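Putative cell adhesion protein (Parabacteroides distasonis, PDB 3LIU) is probably a fimbrial subunit of the FimA/Mfa1 family that builds pili for cell adhesion. Local coordinates at residues P170-V175 and E218-I223; S177-G182 and N279-V284; F204-K209 and H306-V311; Y358-S363 and V387-W392. All blocks are in the same frame, centred on the assembly; numbering follows the deposited sequence.

Contact 1: P170-V175 and E218-I223; sequences PLVRDV and EEWGTI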
loop_
_atom_site.group_PDB
_atom_site.type_symbol
_atom_site.label_atom_id
_atom_site.label_comp_id
_atom_site.label_asym_id
_atom_site.label_seq_id
_atom_site.Cartn_x
_atom_site.Cartn_y
_atom_site.Cartn_z
ATOM N N PRO A 170 12.456 -13.144 4.026
ATOM C CA PRO A 170 11.438 -12.551 3.137
ATOM C C PRO A 170 11.055 -11.155 3.583
ATOM O O PRO A 170 11.091 -10.847 4.782
ATOM C CB PRO A 170 10.224 -13.508 3.243
ATOM C CG PRO A 170 10.475 -14.394 4.359
ATOM C CD PRO A 170 11.887 -14.168 4.914
ATOM N N LEU A 171 10.766 -10.306 2.609
ATOM C CA LEU A 171 10.289 -8.945 2.855
ATOM C C LEU A 171 8.901 -8.833 2.276
ATOM O O LEU A 171 8.626 -9.445 1.258
ATOM C CB LEU A 171 11.221 -7.905 2.239
ATOM C CG LEU A 171 12.693 -7.908 2.655
ATOM C CD1 LEU A 171 13.445 -6.774 1.909
ATOM C CD2 LEU A 171 12.876 -7.863 4.180
ATOM N N VAL A 172 8.027 -8.076 2.942
ATOM C CA VAL A 172 6.692 -7.812 2.462
ATOM C C VAL A 172 6.484 -6.329 2.266
ATOM O O VAL A 172 6.771 -5.544 3.156
ATOM C CB VAL A 172 5.618 -8.365 3.414
ATOM C CG1 VAL A 172 4.198 -8.061 2.847
ATOM C CG2 VAL A 172 5.825 -9.845 3.608
ATOM N N ARG A 173 5.970 -5.951 1.102
ATOM C CA ARG A 173 5.762 -4.531 0.794
ATOM C C ARG A 173 4.841 -3.878 1.816
ATOM O O ARG A 173 3.965 -4.518 2.361
ATOM C CB ARG A 173 5.177 -4.334 -0.595
ATOM C CG ARG A 173 6.076 -4.749 -1.746
ATOM C CD ARG A 173 5.367 -4.489 -3.085
ATOM N NE ARG A 173 6.085 -5.023 -4.252
ATOM C CZ ARG A 173 6.100 -6.307 -4.643
ATOM N NH1 ARG A 173 5.475 -7.227 -3.962
ATOM N NH2 ARG A 173 6.767 -6.679 -5.736
ATOM N N ASP A 174 5.055 -2.587 2.041
ATOM C CA ASP A 174 4.257 -1.808 2.953
ATOM C C ASP A 174 3.114 -1.077 2.190
ATOM O O ASP A 174 2.316 -0.394 2.806
ATOM C CB ASP A 174 5.147 -0.788 3.695
ATOM C CG ASP A 174 5.981 -1.407 4.847
ATOM O OD1 ASP A 174 5.987 -2.636 5.066
ATOM O OD2 ASP A 174 6.642 -0.617 5.572
ATOM N N VAL A 175 3.037 -1.208 0.857
ATOM C CA VAL A 175 1.999 -0.572 0.075
ATOM C C VAL A 175 1.103 -1.663 -0.575
ATOM O O VAL A 175 1.496 -2.831 -0.651
ATOM C CB VAL A 175 2.556 0.374 -1.044
ATOM C CG1 VAL A 175 3.200 1.636 -0.460
ATOM C CG2 VAL A 175 3.537 -0.369 -1.933
ATOM N N GLU A 218 4.492 -9.751 13.163
ATOM C CA GLU A 218 4.312 -10.950 12.390
ATOM C C GLU A 218 4.543 -10.676 10.897
ATOM O O GLU A 218 4.487 -9.535 10.396
ATOM C CB GLU A 218 2.919 -11.559 12.634
ATOM C CG GLU A 218 2.535 -11.802 14.118
ATOM C CD GLU A 218 3.531 -12.682 14.864
ATOM O OE1 GLU A 218 4.081 -13.611 14.232
ATOM O OE2 GLU A 218 3.756 -12.453 16.083
ATOM N N GLU A 219 4.822 -11.752 10.180
ATOM C CA GLU A 219 4.976 -11.700 8.725
ATOM C C GLU A 219 3.685 -11.246 8.102
ATOM O O GLU A 219 2.643 -11.828 8.369
ATOM C CB GLU A 219 5.291 -13.109 8.211
ATOM C CG GLU A 219 5.495 -13.186 6.730
ATOM C CD GLU A 219 6.880 -12.868 6.372
ATOM O OE1 GLU A 219 7.528 -12.149 7.141
ATOM O OE2 GLU A 219 7.335 -13.388 5.360
ATOM N N TRP A 220 3.733 -10.218 7.262
ATOM C CA TRP A 220 2.536 -9.735 6.563
ATOM C C TRP A 220 1.438 -9.289 7.544
ATOM O O TRP A 220 0.256 -9.384 7.256
ATOM C CB TRP A 220 2.005 -10.827 5.618
ATOM C CG TRP A 220 1.297 -10.311 4.366
ATOM C CD1 TRP A 220 0.399 -9.284 4.283
ATOM C CD2 TRP A 220 1.396 -10.852 3.043
ATOM N NE1 TRP A 220 -0.039 -9.122 2.985
ATOM C CE2 TRP A 220 0.541 -10.088 2.208
ATOM C CE3 TRP A 220 2.133 -11.893 2.480
ATOM C CZ2 TRP A 220 0.393 -10.355 0.843
ATOM C CZ3 TRP A 220 1.972 -12.165 1.117
ATOM C CH2 TRP A 220 1.115 -11.393 0.323
ATOM N N GLY A 221 1.835 -8.769 8.699
ATOM C CA GLY A 221 0.887 -8.287 9.682
ATOM C C GLY A 221 0.466 -6.849 9.384
ATOM O O GLY A 221 1.096 -6.132 8.609
ATOM N N THR A 222 -0.611 -6.436 10.023
ATOM C CA THR A 222 -1.153 -5.102 9.828
ATOM C C THR A 222 -0.159 -4.037 10.284
ATOM O O THR A 222 0.542 -4.201 11.298
ATOM C CB THR A 222 -2.545 -4.945 10.506
ATOM O OG1 THR A 222 -3.053 -3.642 10.211
ATOM C CG2 THR A 222 -2.474 -5.105 12.013
ATOM N N ILE A 223 -0.056 -2.986 9.469
ATOM C CA ILE A 223 0.805 -1.848 9.704
ATOM C C ILE A 223 0.002 -0.548 9.575
ATOM O O ILE A 223 0.560 0.545 9.525
ATOM C CB ILE A 223 2.001 -1.805 8.703
ATOM C CG1 ILE A 223 1.505 -1.926 7.270
ATOM C CG2 ILE A 223 3.055 -2.887 9.087
ATOM C CD1 ILE A 223 2.591 -1.828 6.158
HETATM O O HOH W 1 10.185 -11.933 7.444
#
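Asp174 OD1 is the best-held polar atom, gripped twice, by a salt bridge from Arg356 NH2 and a hydrogen bond with Ser128 OG. With the carboxylate fixed from elsewhere, residues 218-223 offer it only hydrocarbon: Ile223 CD1 comes across at about a right angle and stops 3.6 Å from Asp174 CA and 3.7 Å from OD1. Ile223 reaches this far with CG1 flanked by both its backbone N and its carbonyl carbon (chi1 51°), then runs straight to CD1. Val172 CG1, anti to the backbone N, lies over one face of the Trp220 indole as a CH-pi contact, 4.0 Å from the centroid of the five-membered ring. No hydrogen bond passes directly between the segments; at the Pro170 end one water donates to Pro170 O (3.0 Å) and to Glu219 OE1 (2.7 Å), while Glu219 OE2 rests against Pro170 CG. A type II turn from Glu218 to Gly221, closed by Gly221 N on Glu218 O, presents Glu219 and Trp220. Arg356 also gives guanidinium N-H groups to Val172 O and Gly221 O, and its backbone O takes the bond from Trp220 NE1, tying the segments together where the loop between strands 193-213 and 238-240 lies along residues 170-174, on strand 172-185, beside strand 127-136.

Contact 2: S177-G182 and N279-V284; sequences SIALAG and NHEFYV
An antiparallel pairing at one side of strand 172-185 adds the short strand 282-284 to it, opposite neighbour 358-366. Ile178 and Phe282 form the hydrogen-bonded pair: Ile178 N gives to Phe282 O and Phe282 N to Ile178 O, each 2.7 Å long and in the plane of the carbonyl. Toward Asn279 the direct pairing is interrupted. Asn279 N still reaches Leu180 O at 2.7 Å, nearly straight at 172°, but between these bonds a water bridges the two backbones, accepting from Leu180 N and donating to His280 O. The water thus stands in for a direct backbone bond beside the short strand 282-284, which flanks strand 172-185 in this fimbrillin-family protein. On the Ser177 face, Ser177 OG, anti to its backbone N, donates to Glu281 OE1 (2.8 Å) from above the carboxylate plane, and Glu281 OE2 takes a salt bridge from Lys359. An alanine in place of Glu281 would remove both acceptors and would probably loosen the link from this edge to strand 358-366. On the other face Ile178 CD1 meets Val284 CG2 at 3.7 Å, the side chains crossing at about a right angle, while the Phe282 ring turns its edge to Ile178 O and takes His280 CD2 over one face, 3.6 Å above the plane.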
loop_
_atom_site.group_PDB
_atom_site.type_symbol
_atom_site.label_atom_id
_atom_site.label_comp_id
_atom_site.label_asym_id
_atom_site.label_seq_id
_atom_site.Cartn_x
_atom_site.Cartn_y
_atom_site.Cartn_z
ATOM N N SER A 177 -1.435 -2.119 -4.286
ATOM C CA SER A 177 -1.527 -1.610 -5.641
ATOM C C SER A 177 -2.977 -1.615 -6.044
ATOM O O SER A 177 -3.647 -2.633 -5.849
ATOM C CB SER A 177 -0.761 -2.519 -6.588
ATOM O OG SER A 177 -1.093 -2.222 -7.944
ATOM N N ILE A 178 -3.489 -0.489 -6.553
ATOM C CA ILE A 178 -4.877 -0.425 -6.978
ATOM C C ILE A 178 -4.918 -0.013 -8.439
ATOM O O ILE A 178 -4.280 0.984 -8.848
ATOM C CB ILE A 178 -5.740 0.562 -6.113
ATOM C CG1 ILE A 178 -5.752 0.136 -4.654
ATOM C CG2 ILE A 178 -7.182 0.637 -6.625
ATOM C CD1 ILE A 178 -6.466 1.143 -3.667
ATOM N N ALA A 179 -5.659 -0.763 -9.235
ATOM C CA ALA A 179 -5.797 -0.460 -10.672
ATOM C C ALA A 179 -7.191 -0.768 -11.177
ATOM O O ALA A 179 -7.861 -1.671 -10.665
ATOM C CB ALA A 179 -4.780 -1.223 -11.478
ATOM N N LEU A 180 -7.619 0.023 -12.166
ATOM C CA LEU A 180 -8.817 -0.203 -12.923
ATOM C C LEU A 180 -8.462 -1.120 -14.094
ATOM O O LEU A 180 -7.716 -0.726 -15.011
ATOM C CB LEU A 180 -9.401 1.125 -13.463
ATOM C CG LEU A 180 -10.697 1.013 -14.277
ATOM C CD1 LEU A 180 -11.906 0.727 -13.388
ATOM C CD2 LEU A 180 -10.938 2.250 -15.166
ATOM N N ALA A 181 -9.003 -2.331 -14.043
ATOM C CA ALA A 181 -8.760 -3.373 -15.011
ATOM C C ALA A 181 -9.710 -3.207 -16.187
ATOM O O ALA A 181 -9.365 -3.527 -17.296
ATOM C CB ALA A 181 -8.962 -4.730 -14.357
ATOM N N GLY A 182 -10.903 -2.706 -15.963
ATOM C CA GLY A 182 -11.781 -2.401 -17.113
ATOM C C GLY A 182 -13.007 -1.613 -16.706
ATOM O O GLY A 182 -13.365 -1.577 -15.540
ATOM N N ASN A 279 -5.372 -0.139 -16.257
ATOM C CA ASN A 279 -4.263 -0.867 -15.737
ATOM C C ASN A 279 -3.139 -0.033 -15.097
ATOM O O ASN A 279 -2.142 -0.571 -14.725
ATOM C CB ASN A 279 -3.732 -1.825 -16.812
ATOM C CG ASN A 279 -4.817 -2.783 -17.295
ATOM O OD1 ASN A 279 -5.030 -2.951 -18.484
ATOM N ND2 ASN A 279 -5.521 -3.383 -16.365
ATOM N N HIS A 280 -3.300 1.274 -14.966
ATOM C CA HIS A 280 -2.311 2.059 -14.283
ATOM C C HIS A 280 -2.419 1.761 -12.782
ATOM O O HIS A 280 -3.505 1.861 -12.176
ATOM C CB HIS A 280 -2.540 3.544 -14.523
ATOM C CG HIS A 280 -1.617 4.407 -13.745
ATOM N ND1 HIS A 280 -0.324 4.664 -14.154
ATOM C CD2 HIS A 280 -1.770 5.017 -12.546
ATOM C CE1 HIS A 280 0.263 5.435 -13.255
ATOM N NE2 HIS A 280 -0.585 5.654 -12.266
ATOM N N GLU A 281 -1.305 1.409 -12.176
ATOM C CA GLU A 281 -1.330 1.029 -10.757
ATOM C C GLU A 281 -1.113 2.248 -9.857
ATOM O O GLU A 281 -0.234 3.058 -10.140
ATOM C CB GLU A 281 -0.275 -0.017 -10.461
ATOM C CG GLU A 281 -0.623 -1.375 -11.021
ATOM C CD GLU A 281 0.479 -2.407 -10.826
ATOM O OE1 GLU A 281 1.049 -2.542 -9.706
ATOM O OE2 GLU A 281 0.762 -3.103 -11.805
ATOM N N PHE A 282 -1.939 2.369 -8.803
ATOM C CA PHE A 282 -1.801 3.394 -7.788
ATOM C C PHE A 282 -1.356 2.706 -6.516
ATOM O O PHE A 282 -1.929 1.687 -6.149
ATOM C CB PHE A 282 -3.170 4.067 -7.498
ATOM C CG PHE A 282 -3.742 4.840 -8.675
ATOM C CD1 PHE A 282 -3.245 6.093 -9.017
ATOM C CD2 PHE A 282 -4.742 4.297 -9.459
ATOM C CE1 PHE A 282 -3.789 6.819 -10.120
ATOM C CE2 PHE A 282 -5.267 5.007 -10.546
ATOM C CZ PHE A 282 -4.790 6.275 -10.861
ATOM N N TYR A 283 -0.408 3.316 -5.806
ATOM C CA TYR A 283 0.124 2.789 -4.586
ATOM C C TYR A 283 -0.418 3.559 -3.390
ATOM O O TYR A 283 -0.401 4.800 -3.361
ATOM C CB TYR A 283 1.660 2.860 -4.573
ATOM C CG TYR A 283 2.369 2.181 -5.704
ATOM C CD1 TYR A 283 1.930 0.933 -6.190
ATOM C CD2 TYR A 283 3.485 2.761 -6.299
ATOM C CE1 TYR A 283 2.563 0.315 -7.264
ATOM C CE2 TYR A 283 4.147 2.127 -7.337
ATOM C CZ TYR A 283 3.692 0.904 -7.805
ATOM O OH TYR A 283 4.327 0.281 -8.856
ATOM N N VAL A 284 -0.857 2.801 -2.384
ATOM C CA VAL A 284 -1.519 3.383 -1.225
ATOM C C VAL A 284 -1.068 2.571 -0.023
ATOM O O VAL A 284 -0.569 1.438 -0.185
ATOM C CB VAL A 284 -3.102 3.338 -1.349
ATOM C CG1 VAL A 284 -3.599 4.156 -2.503
ATOM C CG2 VAL A 284 -3.612 1.909 -1.479
HETATM O O HOH W 2 -6.115 2.355 -13.067
#

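Contact 3: F204-K209 and H306-V311; sequences FIASAK and HTLLIV
Two strands of the second sheet of this fimbrillin-family protein, 193-213 and 308-319, pair antiparallel here, and the interlock of their side chains is wholly buried. The largest bump is the Phe204 ring. Its CG stands over the main chain, with N on one side and the carbonyl carbon on the other (chi1 77°), which swings the ring across to Ile310 so that the two side chains lie side by side, pointing the same way. Ile310 fits against the ring with its whole branched end: CB sits over the face as a CH-pi contact, CG2 reaches CE1 at 3.6 Å, and CD1 reaches CZ at 3.7 Å. Beside this pair, small Ala206 leaves a shallow place that Ile310 CD1 enters, 4.2 Å from Ala206 CB. On the opposite face Ile205 spreads its branches: CG2 abuts Thr307 CG2 at 3.6 Å, and CD1 rests on Leu309 CB at 4.0 Å. Backbone bonds hold this register: Phe204 and Ile310 hydrogen-bond N-H to carbonyl in both directions, as do Ala206 and Leu308. Past Ala206 the regular pairing ends, as Ser207 takes a left-handed backbone conformation. Asn287 ND2 bonds both Ser207 O and Thr307 OG1 there. Thr307 OG1 in turn donates to Ser207 O at 2.7 Å, arriving 35° above the carbonyl plane rather than on a lone pair.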
loop_
_atom_site.group_PDB
_atom_site.type_symbol
_atom_site.label_atom_id
_atom_site.label_comp_id
_atom_site.label_asym_id
_atom_site.label_seq_id
_atom_site.Cartn_x
_atom_site.Cartn_y
_atom_site.Cartn_z
ATOM N N PHE A 204 -9.084 8.284 -10.463
ATOM C CA PHE A 204 -8.361 8.787 -9.289
ATOM C C PHE A 204 -8.746 8.096 -7.995
ATOM O O PHE A 204 -9.761 7.392 -7.926
ATOM C CB PHE A 204 -8.415 10.342 -9.181
ATOM C CG PHE A 204 -9.729 10.918 -8.664
ATOM C CD1 PHE A 204 -10.829 11.001 -9.476
ATOM C CD2 PHE A 204 -9.826 11.401 -7.367
ATOM C CE1 PHE A 204 -12.026 11.549 -9.025
ATOM C CE2 PHE A 204 -11.019 11.956 -6.886
ATOM C CZ PHE A 204 -12.119 12.050 -7.728
ATOM N N ILE A 205 -7.897 8.289 -6.983
ATOM C CA ILE A 205 -8.090 7.667 -5.693
ATOM C C ILE A 205 -8.386 8.729 -4.645
ATOM O O ILE A 205 -7.778 9.809 -4.688
ATOM C CB ILE A 205 -6.811 6.902 -5.251
ATOM C CG1 ILE A 205 -6.413 5.862 -6.289
ATOM C CG2 ILE A 205 -7.002 6.278 -3.824
ATOM C CD1 ILE A 205 -7.459 4.809 -6.642
ATOM N N ALA A 206 -9.315 8.441 -3.731
ATOM C CA ALA A 206 -9.652 9.374 -2.619
ATOM C C ALA A 206 -9.542 8.617 -1.300
ATOM O O ALA A 206 -9.706 7.409 -1.273
ATOM C CB ALA A 206 -11.076 9.962 -2.796
ATOM N N SER A 207 -9.295 9.314 -0.195
ATOM C CA SER A 207 -9.110 8.666 1.098
ATOM C C SER A 207 -8.078 7.547 1.122
ATOM O O SER A 207 -8.289 6.518 1.754
ATOM C CB SER A 207 -10.442 8.151 1.679
ATOM O OG SER A 207 -11.349 9.231 1.823
ATOM N N ALA A 208 -6.929 7.791 0.486
ATOM C CA ALA A 208 -5.744 6.935 0.621
ATOM C C ALA A 208 -5.080 7.331 1.931
ATOM O O ALA A 208 -4.771 8.513 2.118
ATOM C CB ALA A 208 -4.767 7.181 -0.572
ATOM N N LYS A 209 -4.890 6.391 2.851
ATOM C CA LYS A 209 -4.102 6.707 4.038
ATOM C C LYS A 209 -2.683 7.010 3.579
ATOM O O LYS A 209 -2.066 6.235 2.844
ATOM C CB LYS A 209 -4.174 5.616 5.082
ATOM C CG LYS A 209 -5.477 5.667 5.856
ATOM C CD LYS A 209 -5.504 4.835 7.091
ATOM C CE LYS A 209 -6.818 5.053 7.875
ATOM N NZ LYS A 209 -6.943 4.209 9.079
ATOM N N HIS A 306 -13.234 5.204 3.657
ATOM C CA HIS A 306 -12.560 4.100 3.008
ATOM C C HIS A 306 -11.969 4.600 1.727
ATOM O O HIS A 306 -12.495 5.541 1.126
ATOM C CB HIS A 306 -13.566 3.010 2.724
ATOM C CG HIS A 306 -13.989 2.289 3.955
ATOM N ND1 HIS A 306 -13.106 1.541 4.703
ATOM C CD2 HIS A 306 -15.184 2.209 4.581
ATOM C CE1 HIS A 306 -13.749 1.022 5.733
ATOM N NE2 HIS A 306 -15.004 1.425 5.690
ATOM N N THR A 307 -10.882 3.976 1.306
ATOM C CA THR A 307 -10.227 4.350 0.062
ATOM C C THR A 307 -11.143 4.055 -1.118
ATOM O O THR A 307 -11.724 2.957 -1.193
ATOM C CB THR A 307 -8.918 3.582 -0.081
ATOM O OG1 THR A 307 -8.088 3.912 1.027
ATOM C CG2 THR A 307 -8.188 3.900 -1.357
ATOM N N LEU A 308 -11.297 5.063 -1.989
ATOM C CA LEU A 308 -12.185 4.982 -3.155
ATOM C C LEU A 308 -11.346 5.003 -4.402
ATOM O O LEU A 308 -10.342 5.737 -4.471
ATOM C CB LEU A 308 -13.166 6.193 -3.214
ATOM C CG LEU A 308 -13.987 6.515 -1.964
ATOM C CD1 LEU A 308 -14.867 7.753 -2.141
ATOM C CD2 LEU A 308 -14.854 5.340 -1.486
ATOM N N LEU A 309 -11.786 4.221 -5.389
ATOM C CA LEU A 309 -11.438 4.420 -6.752
ATOM C C LEU A 309 -12.612 5.072 -7.441
ATOM O O LEU A 309 -13.750 4.563 -7.420
ATOM C CB LEU A 309 -11.020 3.107 -7.453
ATOM C CG LEU A 309 -10.610 3.334 -8.926
ATOM C CD1 LEU A 309 -9.404 2.515 -9.344
ATOM C CD2 LEU A 309 -11.775 3.125 -9.895
ATOM N N ILE A 310 -12.337 6.215 -8.059
ATOM C CA ILE A 310 -13.362 6.977 -8.757
ATOM C C ILE A 310 -12.971 7.170 -10.222
ATOM O O ILE A 310 -11.820 7.584 -10.526
ATOM C CB ILE A 310 -13.561 8.362 -8.078
ATOM C CG1 ILE A 310 -13.805 8.193 -6.578
ATOM C CG2 ILE A 310 -14.778 9.177 -8.726
ATOM C CD1 ILE A 310 -14.002 9.532 -5.793
ATOM N N VAL A 311 -13.892 6.827 -11.135
ATOM C CA VAL A 311 -13.722 7.088 -12.562
ATOM C C VAL A 311 -14.641 8.203 -13.055
ATOM O O VAL A 311 -15.732 8.429 -12.503
ATOM C CB VAL A 311 -13.897 5.818 -13.426
ATOM C CG1 VAL A 311 -13.057 4.633 -12.816
ATOM C CG2 VAL A 311 -15.332 5.449 -13.523
HETATM O O HOH W 3 -13.812 8.185 1.122
HETATM O O HOH W 4 -5.214 3.731 1.540
#

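Contact 4: Y358-S363 and V387-W392; sequences YKYEIS and VKVEPW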
loop_
_atom_site.group_PDB
_atom_site.type_symbol
_atom_site.label_atom_id
_atom_site.label_comp_id
_atom_site.label_asym_id
_atom_site.label_seq_id
_atom_site.Cartn_x
_atom_site.Cartn_y
_atom_site.Cartn_z
ATOM N N TYR A 358 -0.936 -6.567 -1.718
ATOM C CA TYR A 358 -1.919 -7.134 -2.626
ATOM C C TYR A 358 -2.135 -6.199 -3.773
ATOM O O TYR A 358 -1.993 -4.996 -3.639
ATOM C CB TYR A 358 -3.278 -7.335 -1.939
ATOM C CG TYR A 358 -3.306 -8.428 -0.896
ATOM C CD1 TYR A 358 -3.297 -9.773 -1.260
ATOM C CD2 TYR A 358 -3.315 -8.117 0.450
ATOM C CE1 TYR A 358 -3.339 -10.774 -0.287
ATOM C CE2 TYR A 358 -3.312 -9.099 1.419
ATOM C CZ TYR A 358 -3.351 -10.426 1.045
ATOM O OH TYR A 358 -3.375 -11.380 2.018
ATOM N N LYS A 359 -2.488 -6.773 -4.915
ATOM C CA LYS A 359 -2.871 -6.030 -6.079
ATOM C C LYS A 359 -4.381 -6.150 -6.170
ATOM O O LYS A 359 -4.930 -7.253 -6.062
ATOM C CB LYS A 359 -2.271 -6.623 -7.325
ATOM C CG LYS A 359 -0.807 -6.429 -7.464
ATOM C CD LYS A 359 -0.450 -6.468 -8.928
ATOM C CE LYS A 359 0.974 -6.129 -9.127
ATOM N NZ LYS A 359 1.272 -5.733 -10.530
ATOM N N TYR A 360 -5.029 -5.005 -6.336
ATOM C CA TYR A 360 -6.462 -4.886 -6.489
ATOM C C TYR A 360 -6.746 -4.558 -7.953
ATOM O O TYR A 360 -6.217 -3.561 -8.502
ATOM C CB TYR A 360 -6.986 -3.777 -5.579
ATOM C CG TYR A 360 -6.918 -4.118 -4.142
ATOM C CD1 TYR A 360 -5.718 -4.039 -3.449
ATOM C CD2 TYR A 360 -8.051 -4.512 -3.441
ATOM C CE1 TYR A 360 -5.652 -4.359 -2.095
ATOM C CE2 TYR A 360 -7.988 -4.832 -2.098
ATOM C CZ TYR A 360 -6.799 -4.786 -1.434
ATOM O OH TYR A 360 -6.757 -5.124 -0.095
ATOM N N GLU A 361 -7.504 -5.435 -8.605
ATOM C CA GLU A 361 -7.888 -5.265 -10.008
ATOM C C GLU A 361 -9.382 -5.066 -10.052
ATOM O O GLU A 361 -10.150 -5.988 -9.730
ATOM C CB GLU A 361 -7.503 -6.494 -10.825
ATOM C CG GLU A 361 -6.030 -6.811 -10.802
ATOM C CD GLU A 361 -5.196 -5.803 -11.566
ATOM O OE1 GLU A 361 -5.768 -5.048 -12.388
ATOM O OE2 GLU A 361 -3.970 -5.770 -11.343
ATOM N N ILE A 362 -9.803 -3.833 -10.393
ATOM C CA ILE A 362 -11.217 -3.404 -10.348
ATOM C C ILE A 362 -11.801 -3.352 -11.773
ATOM O O ILE A 362 -11.235 -2.717 -12.660
ATOM C CB ILE A 362 -11.340 -2.015 -9.652
ATOM C CG1 ILE A 362 -10.755 -2.116 -8.225
ATOM C CG2 ILE A 362 -12.795 -1.512 -9.666
ATOM C CD1 ILE A 362 -10.741 -0.877 -7.444
ATOM N N SER A 363 -12.892 -4.071 -11.993
ATOM C CA SER A 363 -13.611 -4.042 -13.257
ATOM C C SER A 363 -14.989 -3.469 -13.016
ATOM O O SER A 363 -15.761 -4.003 -12.208
ATOM C CB SER A 363 -13.743 -5.461 -13.830
ATOM O OG SER A 363 -12.455 -6.001 -14.030
ATOM N N VAL A 387 -14.003 -6.703 -7.863
ATOM C CA VAL A 387 -12.649 -6.457 -7.398
ATOM C C VAL A 387 -11.952 -7.801 -7.142
ATOM O O VAL A 387 -12.361 -8.560 -6.269
ATOM C CB VAL A 387 -12.678 -5.558 -6.146
ATOM C CG1 VAL A 387 -11.302 -5.161 -5.667
ATOM C CG2 VAL A 387 -13.526 -4.277 -6.440
ATOM N N LYS A 388 -10.910 -8.092 -7.928
ATOM C CA LYS A 388 -10.043 -9.241 -7.694
ATOM C C LYS A 388 -8.875 -8.793 -6.895
ATOM O O LYS A 388 -8.235 -7.783 -7.230
ATOM C CB LYS A 388 -9.469 -9.803 -8.972
ATOM C CG LYS A 388 -10.460 -10.445 -9.883
ATOM C CD LYS A 388 -9.718 -11.012 -11.090
ATOM C CE LYS A 388 -10.668 -11.555 -12.160
ATOM N NZ LYS A 388 -9.874 -11.944 -13.365
ATOM N N VAL A 389 -8.582 -9.559 -5.860
ATOM C CA VAL A 389 -7.395 -9.391 -5.075
ATOM C C VAL A 389 -6.456 -10.577 -5.308
ATOM O O VAL A 389 -6.867 -11.732 -5.200
ATOM C CB VAL A 389 -7.722 -9.284 -3.567
ATOM C CG1 VAL A 389 -6.433 -9.272 -2.760
ATOM C CG2 VAL A 389 -8.515 -8.019 -3.301
ATOM N N GLU A 390 -5.203 -10.240 -5.612
ATOM C CA GLU A 390 -4.113 -11.163 -5.896
ATOM C C GLU A 390 -2.951 -10.796 -4.989
ATOM O O GLU A 390 -2.636 -9.604 -4.877
ATOM C CB GLU A 390 -3.612 -10.956 -7.337
ATOM C CG GLU A 390 -4.682 -10.682 -8.402
ATOM C CD GLU A 390 -5.286 -11.940 -9.005
ATOM O OE1 GLU A 390 -4.870 -13.068 -8.635
ATOM O OE2 GLU A 390 -6.188 -11.793 -9.865
ATOM N N PRO A 391 -2.300 -11.789 -4.335
ATOM C CA PRO A 391 -1.025 -11.451 -3.686
ATOM C C PRO A 391 -0.018 -10.935 -4.704
ATOM O O PRO A 391 -0.054 -11.308 -5.865
ATOM C CB PRO A 391 -0.560 -12.773 -3.023
ATOM C CG PRO A 391 -1.430 -13.832 -3.545
ATOM C CD PRO A 391 -2.725 -13.164 -4.006
ATOM N N TRP A 392 0.867 -10.058 -4.256
ATOM C CA TRP A 392 1.619 -9.213 -5.169
ATOM C C TRP A 392 2.990 -9.804 -5.537
ATOM O O TRP A 392 3.959 -9.654 -4.768
ATOM C CB TRP A 392 1.799 -7.838 -4.513
ATOM C CG TRP A 392 2.378 -6.795 -5.370
ATOM C CD1 TRP A 392 3.084 -6.960 -6.530
ATOM C CD2 TRP A 392 2.379 -5.400 -5.097
ATOM N NE1 TRP A 392 3.481 -5.747 -7.012
ATOM C CE2 TRP A 392 3.081 -4.772 -6.136
ATOM C CE3 TRP A 392 1.872 -4.617 -4.050
ATOM C CZ2 TRP A 392 3.271 -3.399 -6.176
ATOM C CZ3 TRP A 392 2.066 -3.268 -4.084
ATOM C CH2 TRP A 392 2.753 -2.662 -5.150
#
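Across one face of the Trp392 indole lies the aliphatic chain of Lys359, crossing at about a right angle: CG stands 3.8 Å above the ring plane, toward the rim, and CE makes a CH-pi contact 3.6 Å from the centroid of the five-membered ring. The extended lysine chain carries NZ to its salt bridge with Glu281, while the indole also has a cation-pi partner in Arg173. Replacing Trp392 by alanine would remove the surface on which Lys359 lies and would probably leave that lysine chain less firmly placed. Tyr358 turns its ring edge to Glu390 O, with CD1 3.5 Å from Val389 CG1. The Tyr360 ring has Val387 CG1 in plane at its edge and its CE2 3.4 Å from Val389 CG2, so the two methyls of Val389 serve two tyrosines; Tyr360 OH ends on Tyr353 O and Gln355 N. Ile362 CG1 continues this apolar row, on the face opposite Lys359, against Val387 CG2 at 3.9 Å. Between the two faces run four backbone hydrogen bonds, Lys359 with Glu390 and Glu361 with Lys388, each pair bonded both ways. This antiparallel pairing leaves strand 358-366 between 383-391 and the parallel strand 172-185, with strand 340-343 packed against Val387 and Val389.

Contacts 1, 2 and 4 share one run of neighbouring strands: 172-185 supplies a segment to contacts 1 and 2, pairing with 282-284 in contact 2 and with 358-366 of contact 4. Contact 3 belongs to a separate group of paired strands, yet its centre lies about 11 Å from that of contact 2, and Ile205 packs on Phe282 and Leu309 on Ile178. Centres of contacts 2 and 4 are about 9 Å apart; those of contacts 1 and 3, about 22 Å. Along the chain, contacts 1, 2 and 3 alternate their segments, and contact 4 follows all three. Strands distant in sequence are thus interwoven, and their side chains pack two layers together here.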